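Local coordinates for putative acyl-CoA N-acyltransferase (Klebsiella pneumoniae subsp. pneumoniae, PDB 3LOD), which probably transfers an acyl group from an acyl-CoA donor to an acceptor not yet identified, as a member of the GNAT acetyltransferase family, at residues M3-I9 with A51-P57; E72-M77 with D107-L113; G130-A136 with V147-K151. One frame throughout, in Å; residues are numbered along the deposited sequence.

In the fold
From the N terminus, interaction 1 comes first: strand 5-8 pairs with strand 49-55 and closes a loop that holds helix 14-26, forming one edge of the mixed sheet. The chain then returns through strand 61-69, and interaction 2 joins strands 74-82 and 110-116 around helix 91-104. Interaction 3 closes the short hairpin between strands 132-134 and 146-152 at the other edge. The three loops follow in series; none nests in or crosses another. Interactions 1 and 3 lie on opposite sides of the chain's centre, their own centres about 26 Å apart. Interactions 2 and 3 touch, with probable hydrogen bonds from L113 N to M149 O and from K151 N to L111 O.

Interaction 1: M3-I9 with A51-P57; sequences MYTITDI and ALAIRSP
T5 and T7 pair with R55 and A53 through the backbone. T5 N meets R55 O at 2.9 Å and R55 N answers to T5 O; the next hydrogen-bonded pair has A53 N to T7 O at 2.8 Å with T7 N returning to A53 O. Past the end of strand 5-8, I9 N still reaches A51 O, though it approaches from above the carbonyl plane.

The polar side-chain link belongs to R55. The bend at chi3 (82°) brings its guanidinium to T7, where R55 NH1 donates to T7 OG1 at 3.0 Å, with the oxygen in the guanidinium plane. The same hydroxyl donates to D8 O, and a water joins D8 O to R55 NH1, weakly at the arginine end. NH2 makes a salt bridge to E15 and NE bonds to G59 O.

Apolar contacts line both faces. On the face that carries T5, T7 and R55, T5 CG2 lies 3.6 Å from R55 CB, and I9 lays CG1 on A53 CB at 3.6 Å. On the other face I6 and I54 run side by side, with I6 CD1 4.2 Å from I54 CG2, while I6 and L52 also touch helix 91-104. Further along, P57 CD sits over one face of the Y4 ring.

With each of its nitrogens engaged, the R55 guanidinium should be held firmly, a charged clasp from this edge of the GNAT sheet to E15 of helix 14-26.

Interaction 2: E72-M77 with D107-L113; sequences EGFGEM and DCHTLRL
F74 is sandwiched between two unlike flat groups, H109 on one face and R112 on the other. H109 comes edge-on in a T-shaped contact, its CE1 over the centre of the phenyl ring and the two planes 75° apart. The R112 guanidinium lies nearly flat against the opposite face, a cation-pi stack with the centres 4.0 Å apart and R112 CZ 3.4 Å from F74 CD2. Bends at chi2 and chi3 bring the arginine back over the ring.

The imidazole is gripped from several sides. With chi1 at 57° its ring folds back over the other segment, where H109 NE2 donates to a lone pair of E72 O at 2.8 Å. H109 ND1 shares a hydrogen bond with T110 OG1 at 2.9 Å, either atom able to donate, and G73 O lies over one face. H109 N also bonds to G73 O. G73, at positive phi and without a side chain, lets H109 CD2 come within 3.5 Å of its CA.

These are the first and last strands of a beta-alpha-beta unit that passes through helix 91-104, the central parallel pair of the GNAT fold. T110 O accepts from G75 N at 3.1 Å, R112 N gives to G75 O at 2.9 Å, and M77 N donates to R112 O.

On the opposite face of the sheet from F74 and R112, L111 CD2 packs against the G75 carbonyl. M77 reaches helix 91-104 there, touching L96 and L99.

Interaction 3: G130-A136 with V147-K151; sequences GYQTRCA and VFMEK
With chi1 at -71°, Y131 turns its ring beside its own backbone N and lays it against K151. The backbone already sets K151 CB over one face of that ring, 3.6 Å from its centroid in a CH-pi contact. With CG anti to the backbone N (chi1 -178°) and the lysine chain extended, CD passes over the same face, and K151 CD lies 3.5 Å from Y131 CE2. Both polar ends have the same partner, E100 of helix 91-104: it hydrogen-bonds the Y131 hydroxyl and makes a salt bridge with K151 NZ, which also bonds to N129 O.

At the other end A136 CA sits squarely over the F148 ring, 3.5 Å from its centroid. Between these two CH-pi contacts R134 and E150 lean together, bringing R134 NE within 3.3 Å of E150 OE2. The oxygen lies well outside the guanidinium plane, so this salt bridge rests on charge alone.

The backbone is that of an antiparallel hairpin. Q132 N to E150 O measures 2.9 Å and E150 N returns to Q132 O; R134 N reaches F148 O at 2.9 Å, from above the carbonyl plane. On the face that carries T133 and M149, T133 CG2 meets V147 CG1, and M149 CE lies 4.0 Å from Y131 CB. G130, at positive phi, ends helix 120-128 in a Schellman motif.

Carbon over ring and loosely directed charge thus supplement three backbone bonds, while E100 links the Y131 and K151 end of the hairpin to helix 91-104.

Interaction 1: M3-I9 with A51-P57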
loop_
_atom_site.group_PDB
_atom_site.type_symbol
_atom_site.label_atom_id
_atom_site.label_comp_id
_atom_site.label_asym_id
_atom_site.label_seq_id
_atom_site.Cartn_x
_atom_site.Cartn_y
_atom_site.Cartn_z
ATOM N N MET A 3 -9.405 8.818 14.386
ATOM C CA MET A 3 -10.632 8.020 14.713
ATOM C C MET A 3 -11.504 7.582 13.500
ATOM O O MET A 3 -12.713 7.382 13.585
ATOM C CB MET A 3 -11.481 8.761 15.712
ATOM C CG MET A 3 -11.626 8.059 17.019
ATOM S SD MET A 3 -13.237 8.510 17.719
ATOM C CE MET A 3 -12.779 9.675 19.101
ATOM N N TYR A 4 -10.839 7.464 12.365
ATOM C CA TYR A 4 -11.234 6.642 11.236
ATOM C C TYR A 4 -11.006 5.159 11.537
ATOM O O TYR A 4 -10.306 4.804 12.489
ATOM C CB TYR A 4 -10.333 6.992 10.057
ATOM C CG TYR A 4 -10.542 8.384 9.512
ATOM C CD1 TYR A 4 -11.000 8.564 8.194
ATOM C CD2 TYR A 4 -10.319 9.539 10.315
ATOM C CE1 TYR A 4 -11.212 9.842 7.670
ATOM C CE2 TYR A 4 -10.521 10.829 9.789
ATOM C CZ TYR A 4 -10.966 10.953 8.459
ATOM O OH TYR A 4 -11.172 12.163 7.902
ATOM N N THR A 5 -11.530 4.289 10.683
ATOM C CA THR A 5 -11.505 2.861 10.970
ATOM C C THR A 5 -10.662 2.093 9.912
ATOM O O THR A 5 -10.488 2.610 8.824
ATOM C CB THR A 5 -12.969 2.379 11.181
ATOM O OG1 THR A 5 -13.013 1.549 12.325
ATOM C CG2 THR A 5 -13.565 1.636 10.009
ATOM N N ILE A 6 -10.107 0.911 10.228
ATOM C CA ILE A 6 -9.422 0.031 9.225
ATOM C C ILE A 6 -10.022 -1.368 9.118
ATOM O O ILE A 6 -10.209 -2.056 10.137
ATOM C CB ILE A 6 -7.921 -0.151 9.518
ATOM C CG1 ILE A 6 -7.106 0.828 8.698
ATOM C CG2 ILE A 6 -7.454 -1.499 9.064
ATOM C CD1 ILE A 6 -6.252 1.640 9.520
ATOM N N THR A 7 -10.311 -1.819 7.908
ATOM C CA THR A 7 -10.968 -3.115 7.766
ATOM C C THR A 7 -10.446 -3.808 6.563
ATOM O O THR A 7 -9.983 -3.144 5.640
ATOM C CB THR A 7 -12.500 -2.986 7.491
ATOM O OG1 THR A 7 -12.722 -2.395 6.187
ATOM C CG2 THR A 7 -13.237 -2.201 8.599
ATOM N N ASP A 8 -10.589 -5.125 6.535
ATOM C CA ASP A 8 -10.307 -5.881 5.332
ATOM C C ASP A 8 -11.181 -5.333 4.197
ATOM O O ASP A 8 -12.237 -4.754 4.472
ATOM C CB ASP A 8 -10.606 -7.368 5.548
ATOM C CG ASP A 8 -9.420 -8.147 6.164
ATOM O OD1 ASP A 8 -8.283 -7.628 6.136
ATOM O OD2 ASP A 8 -9.622 -9.299 6.647
ATOM N N ILE A 9 -10.717 -5.465 2.950
ATOM C CA ILE A 9 -11.561 -5.373 1.753
ATOM C C ILE A 9 -11.135 -6.383 0.686
ATOM O O ILE A 9 -9.953 -6.651 0.469
ATOM C CB ILE A 9 -11.565 -3.950 1.022
ATOM C CG1 ILE A 9 -10.374 -3.130 1.394
ATOM C CG2 ILE A 9 -12.915 -3.129 1.066
ATOM C CD1 ILE A 9 -9.308 -3.475 0.510
ATOM N N ALA A 51 -5.315 -6.911 1.784
ATOM C CA ALA A 51 -5.873 -5.687 1.293
ATOM C C ALA A 51 -6.712 -5.085 2.406
ATOM O O ALA A 51 -7.560 -5.771 3.018
ATOM C CB ALA A 51 -6.730 -5.987 0.121
ATOM N N LEU A 52 -6.498 -3.798 2.639
ATOM C CA LEU A 52 -7.167 -3.056 3.726
ATOM C C LEU A 52 -7.734 -1.713 3.259
ATOM O O LEU A 52 -7.231 -1.136 2.279
ATOM C CB LEU A 52 -6.157 -2.777 4.848
ATOM C CG LEU A 52 -5.480 -3.952 5.568
ATOM C CD1 LEU A 52 -4.539 -3.476 6.706
ATOM C CD2 LEU A 52 -6.480 -4.983 6.086
ATOM N N ALA A 53 -8.730 -1.198 3.981
ATOM C CA ALA A 53 -9.311 0.144 3.691
ATOM C C ALA A 53 -9.384 1.005 4.935
ATOM O O ALA A 53 -9.515 0.476 6.042
ATOM C CB ALA A 53 -10.685 0.005 3.103
ATOM N N ILE A 54 -9.296 2.325 4.768
ATOM C CA ILE A 54 -9.604 3.252 5.857
ATOM C C ILE A 54 -10.886 3.963 5.575
ATOM O O ILE A 54 -11.114 4.484 4.475
ATOM C CB ILE A 54 -8.588 4.346 6.013
ATOM C CG1 ILE A 54 -7.302 3.950 5.406
ATOM C CG2 ILE A 54 -8.294 4.685 7.500
ATOM C CD1 ILE A 54 -6.602 5.197 4.980
ATOM N N ARG A 55 -11.705 4.044 6.607
ATOM C CA ARG A 55 -13.062 4.483 6.487
ATOM C C ARG A 55 -13.242 5.654 7.387
ATOM O O ARG A 55 -12.716 5.698 8.495
ATOM C CB ARG A 55 -14.003 3.344 6.869
ATOM C CG ARG A 55 -13.502 1.967 6.413
ATOM C CD ARG A 55 -14.557 0.856 6.464
ATOM N NE ARG A 55 -15.369 0.938 5.258
ATOM C CZ ARG A 55 -15.338 0.097 4.221
ATOM N NH1 ARG A 55 -14.549 -0.978 4.218
ATOM N NH2 ARG A 55 -16.146 0.334 3.188
ATOM N N SER A 56 -13.996 6.610 6.882
ATOM C CA SER A 56 -14.398 7.748 7.642
ATOM C C SER A 56 -15.281 7.276 8.818
ATOM O O SER A 56 -15.586 6.069 8.931
ATOM C CB SER A 56 -15.109 8.757 6.732
ATOM O OG SER A 56 -16.460 8.397 6.491
ATOM N N PRO A 57 -15.632 8.200 9.736
ATOM C CA PRO A 57 -16.661 7.784 10.691
ATOM C C PRO A 57 -18.055 7.541 10.052
ATOM O O PRO A 57 -18.778 6.676 10.556
ATOM C CB PRO A 57 -16.645 8.914 11.732
ATOM C CG PRO A 57 -15.172 9.372 11.731
ATOM C CD PRO A 57 -14.896 9.394 10.225
HETATM O O HOH W 1 -15.082 -3.975 3.600
#

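Interaction 2: E72-M77 with D107-L113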
loop_
_atom_site.group_PDB
_atom_site.type_symbol
_atom_site.label_atom_id
_atom_site.label_comp_id
_atom_site.label_asym_id
_atom_site.label_seq_id
_atom_site.Cartn_x
_atom_site.Cartn_y
_atom_site.Cartn_z
ATOM N N GLU A 72 8.775 -16.927 0.016
ATOM C CA GLU A 72 9.982 -16.789 0.842
ATOM C C GLU A 72 9.901 -15.713 1.949
ATOM O O GLU A 72 10.941 -15.299 2.489
ATOM C CB GLU A 72 11.231 -16.600 -0.019
ATOM C CG GLU A 72 11.533 -17.778 -0.908
ATOM C CD GLU A 72 11.640 -19.118 -0.151
ATOM O OE1 GLU A 72 12.192 -19.156 0.997
ATOM O OE2 GLU A 72 11.156 -20.140 -0.714
ATOM N N GLY A 73 8.681 -15.270 2.289
ATOM C CA GLY A 73 8.517 -14.309 3.369
ATOM C C GLY A 73 8.722 -12.833 3.025
ATOM O O GLY A 73 8.661 -11.975 3.934
ATOM N N PHE A 74 8.975 -12.510 1.751
ATOM C CA PHE A 74 8.852 -11.130 1.277
ATOM C C PHE A 74 7.386 -10.801 0.998
ATOM O O PHE A 74 6.569 -11.690 0.779
ATOM C CB PHE A 74 9.693 -10.904 0.020
ATOM C CG PHE A 74 11.156 -11.058 0.278
ATOM C CD1 PHE A 74 11.755 -12.315 0.246
ATOM C CD2 PHE A 74 11.916 -9.983 0.676
ATOM C CE1 PHE A 74 13.098 -12.489 0.534
ATOM C CE2 PHE A 74 13.285 -10.162 0.953
ATOM C CZ PHE A 74 13.848 -11.409 0.893
ATOM N N GLY A 75 7.066 -9.521 1.067
ATOM C CA GLY A 75 5.739 -9.005 0.817
ATOM C C GLY A 75 5.982 -7.791 -0.070
ATOM O O GLY A 75 6.961 -7.030 0.133
ATOM N N GLU A 76 5.147 -7.611 -1.086
ATOM C CA GLU A 76 5.259 -6.387 -1.818
ATOM C C GLU A 76 4.046 -5.510 -1.497
ATOM O O GLU A 76 2.893 -5.967 -1.650
ATOM C CB GLU A 76 5.374 -6.656 -3.290
ATOM C CG GLU A 76 5.351 -5.375 -4.024
ATOM C CD GLU A 76 5.399 -5.521 -5.514
ATOM O OE1 GLU A 76 5.660 -6.652 -6.047
ATOM O OE2 GLU A 76 5.223 -4.480 -6.150
ATOM N N MET A 77 4.311 -4.277 -1.072
ATOM C CA MET A 77 3.279 -3.227 -0.797
ATOM C C MET A 77 2.941 -2.418 -2.052
ATOM O O MET A 77 3.824 -1.877 -2.766
ATOM C CB MET A 77 3.718 -2.250 0.290
ATOM C CG MET A 77 2.553 -1.418 0.758
ATOM S SD MET A 77 2.755 -0.594 2.355
ATOM C CE MET A 77 2.915 -1.963 3.378
ATOM N N ASP A 107 3.965 -14.126 8.903
ATOM C CA ASP A 107 5.412 -14.390 8.949
ATOM C C ASP A 107 6.228 -13.600 7.966
ATOM O O ASP A 107 7.356 -13.999 7.658
ATOM C CB ASP A 107 5.741 -15.863 8.712
ATOM C CG ASP A 107 5.221 -16.763 9.812
ATOM O OD1 ASP A 107 5.045 -16.249 10.932
ATOM O OD2 ASP A 107 5.010 -17.980 9.545
ATOM N N CYS A 108 5.681 -12.513 7.452
ATOM C CA CYS A 108 6.387 -11.790 6.444
ATOM C C CYS A 108 7.534 -11.086 7.172
ATOM O O CYS A 108 7.319 -10.468 8.215
ATOM C CB CYS A 108 5.458 -10.772 5.795
ATOM S SG CYS A 108 6.379 -9.627 4.675
ATOM N N HIS A 109 8.741 -11.135 6.614
ATOM C CA HIS A 109 9.857 -10.550 7.293
ATOM C C HIS A 109 10.419 -9.252 6.676
ATOM O O HIS A 109 11.164 -8.503 7.338
ATOM C CB HIS A 109 10.933 -11.620 7.380
ATOM C CG HIS A 109 11.351 -12.171 6.045
ATOM N ND1 HIS A 109 12.067 -11.436 5.117
ATOM C CD2 HIS A 109 11.198 -13.399 5.501
ATOM C CE1 HIS A 109 12.332 -12.193 4.063
ATOM N NE2 HIS A 109 11.806 -13.385 4.270
ATOM N N THR A 110 10.106 -8.993 5.415
ATOM C CA THR A 110 10.627 -7.801 4.734
ATOM C C THR A 110 9.522 -7.333 3.814
ATOM O O THR A 110 8.917 -8.158 3.077
ATOM C CB THR A 110 11.813 -8.153 3.883
ATOM O OG1 THR A 110 12.844 -8.707 4.717
ATOM C CG2 THR A 110 12.369 -6.961 3.232
ATOM N N LEU A 111 9.221 -6.029 3.884
ATOM C CA LEU A 111 8.303 -5.415 2.940
ATOM C C LEU A 111 9.043 -4.603 1.967
ATOM O O LEU A 111 9.843 -3.805 2.385
ATOM C CB LEU A 111 7.384 -4.458 3.647
ATOM C CG LEU A 111 6.059 -5.061 3.960
ATOM C CD1 LEU A 111 5.201 -3.895 4.346
ATOM C CD2 LEU A 111 5.524 -5.816 2.709
ATOM N N ARG A 112 8.743 -4.746 0.686
ATOM C CA ARG A 112 9.341 -3.888 -0.318
ATOM C C ARG A 112 8.281 -3.196 -1.112
ATOM O O ARG A 112 7.162 -3.698 -1.180
ATOM C CB ARG A 112 10.090 -4.734 -1.316
ATOM C CG ARG A 112 10.919 -5.706 -0.678
ATOM C CD ARG A 112 10.846 -6.964 -1.456
ATOM N NE ARG A 112 12.197 -7.435 -1.524
ATOM C CZ ARG A 112 12.567 -8.443 -2.281
ATOM N NH1 ARG A 112 11.629 -9.094 -2.985
ATOM N NH2 ARG A 112 13.853 -8.817 -2.276
ATOM N N LEU A 113 8.642 -2.092 -1.786
ATOM C CA LEU A 113 7.680 -1.453 -2.663
ATOM C C LEU A 113 8.398 -0.775 -3.803
ATOM O O LEU A 113 9.570 -0.400 -3.664
ATOM C CB LEU A 113 6.797 -0.425 -1.874
ATOM C CG LEU A 113 7.652 0.666 -1.241
ATOM C CD1 LEU A 113 7.857 1.814 -2.232
ATOM C CD2 LEU A 113 7.145 1.180 0.082
#

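Interaction 3: G130-A136 with V147-K151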
loop_
_atom_site.group_PDB
_atom_site.type_symbol
_atom_site.label_atom_id
_atom_site.label_comp_id
_atom_site.label_asym_id
_atom_site.label_seq_id
_atom_site.Cartn_x
_atom_site.Cartn_y
_atom_site.Cartn_z
ATOM N N GLY A 130 10.790 4.222 8.164
ATOM C CA GLY A 130 11.827 3.229 8.176
ATOM C C GLY A 130 12.072 2.512 6.891
ATOM O O GLY A 130 12.900 1.629 6.870
ATOM N N TYR A 131 11.363 2.859 5.825
ATOM C CA TYR A 131 11.686 2.278 4.519
ATOM C C TYR A 131 12.931 2.941 3.994
ATOM O O TYR A 131 13.121 4.111 4.244
ATOM C CB TYR A 131 10.537 2.453 3.522
ATOM C CG TYR A 131 9.400 1.574 3.887
ATOM C CD1 TYR A 131 9.187 0.349 3.240
ATOM C CD2 TYR A 131 8.553 1.924 4.930
ATOM C CE1 TYR A 131 8.102 -0.529 3.628
ATOM C CE2 TYR A 131 7.487 1.078 5.319
ATOM C CZ TYR A 131 7.284 -0.142 4.667
ATOM O OH TYR A 131 6.248 -0.927 5.107
ATOM N N GLN A 132 13.773 2.202 3.277
ATOM C CA GLN A 132 15.005 2.758 2.741
ATOM C C GLN A 132 15.135 2.446 1.274
ATOM O O GLN A 132 14.718 1.380 0.835
ATOM C CB GLN A 132 16.200 2.156 3.446
ATOM C CG GLN A 132 16.082 2.036 4.952
ATOM C CD GLN A 132 17.374 2.379 5.619
ATOM O OE1 GLN A 132 17.968 1.542 6.270
ATOM N NE2 GLN A 132 17.844 3.608 5.425
ATOM N N THR A 133 15.724 3.354 0.504
ATOM C CA THR A 133 15.831 3.105 -0.929
ATOM C C THR A 133 16.688 1.852 -1.178
ATOM O O THR A 133 17.556 1.474 -0.357
ATOM C CB THR A 133 16.415 4.323 -1.696
ATOM O OG1 THR A 133 17.536 4.819 -0.975
ATOM C CG2 THR A 133 15.424 5.455 -1.802
ATOM N N ARG A 134 16.434 1.180 -2.294
ATOM C CA ARG A 134 17.220 0.009 -2.654
ATOM C C ARG A 134 17.116 -0.156 -4.176
ATOM O O ARG A 134 16.453 0.634 -4.846
ATOM C CB ARG A 134 16.687 -1.219 -1.929
ATOM C CG ARG A 134 15.547 -1.817 -2.658
ATOM C CD ARG A 134 14.888 -2.881 -1.904
ATOM N NE ARG A 134 15.792 -4.012 -1.899
ATOM C CZ ARG A 134 15.948 -4.865 -2.911
ATOM N NH1 ARG A 134 16.814 -5.844 -2.798
ATOM N NH2 ARG A 134 15.236 -4.737 -4.034
ATOM N N CYS A 135 17.785 -1.168 -4.721
ATOM C CA CYS A 135 17.722 -1.478 -6.160
ATOM C C CYS A 135 16.439 -2.203 -6.516
ATOM O O CYS A 135 15.798 -2.772 -5.645
ATOM C CB CYS A 135 18.860 -2.440 -6.553
ATOM S SG CYS A 135 20.295 -2.330 -5.538
ATOM N N ALA A 136 16.145 -2.252 -7.814
ATOM C CA ALA A 136 15.161 -3.165 -8.405
ATOM C C ALA A 136 15.125 -4.565 -7.782
ATOM O O ALA A 136 16.165 -5.100 -7.436
ATOM C CB ALA A 136 15.436 -3.285 -9.893
ATOM N N VAL A 147 11.302 4.195 -7.820
ATOM C CA VAL A 147 12.008 4.162 -6.532
ATOM C C VAL A 147 11.579 2.876 -5.850
ATOM O O VAL A 147 10.380 2.596 -5.728
ATOM C CB VAL A 147 11.632 5.353 -5.625
ATOM C CG1 VAL A 147 12.516 5.416 -4.413
ATOM C CG2 VAL A 147 11.762 6.631 -6.396
ATOM N N PHE A 148 12.569 2.087 -5.456
ATOM C CA PHE A 148 12.348 0.868 -4.740
ATOM C C PHE A 148 12.731 1.149 -3.327
ATOM O O PHE A 148 13.727 1.855 -3.113
ATOM C CB PHE A 148 13.240 -0.207 -5.308
ATOM C CG PHE A 148 13.018 -0.429 -6.767
ATOM C CD1 PHE A 148 11.945 -1.220 -7.211
ATOM C CD2 PHE A 148 13.871 0.158 -7.714
ATOM C CE1 PHE A 148 11.715 -1.430 -8.573
ATOM C CE2 PHE A 148 13.654 -0.048 -9.076
ATOM C CZ PHE A 148 12.562 -0.846 -9.503
ATOM N N MET A 149 11.951 0.604 -2.375
ATOM C CA MET A 149 12.196 0.795 -0.939
ATOM C C MET A 149 11.904 -0.484 -0.169
ATOM O O MET A 149 11.115 -1.316 -0.596
ATOM C CB MET A 149 11.367 2.000 -0.382
ATOM C CG MET A 149 11.330 3.281 -1.276
ATOM S SD MET A 149 10.624 4.794 -0.462
ATOM C CE MET A 149 11.962 4.940 0.750
ATOM N N GLU A 150 12.555 -0.699 0.965
ATOM C CA GLU A 150 12.134 -1.796 1.796
ATOM C C GLU A 150 12.408 -1.531 3.240
ATOM O O GLU A 150 13.055 -0.571 3.572
ATOM C CB GLU A 150 12.746 -3.127 1.360
ATOM C CG GLU A 150 14.288 -3.265 1.540
ATOM C CD GLU A 150 14.795 -4.729 1.444
ATOM O OE1 GLU A 150 15.700 -5.099 2.248
ATOM O OE2 GLU A 150 14.278 -5.500 0.578
ATOM N N LYS A 151 11.897 -2.415 4.077
ATOM C CA LYS A 151 11.906 -2.262 5.502
ATOM C C LYS A 151 11.857 -3.674 6.132
ATOM O O LYS A 151 11.002 -4.479 5.762
ATOM C CB LYS A 151 10.644 -1.522 5.895
ATOM C CG LYS A 151 10.564 -1.268 7.362
ATOM C CD LYS A 151 9.219 -0.739 7.737
ATOM C CE LYS A 151 9.218 -0.487 9.203
ATOM N NZ LYS A 151 8.054 0.319 9.572
#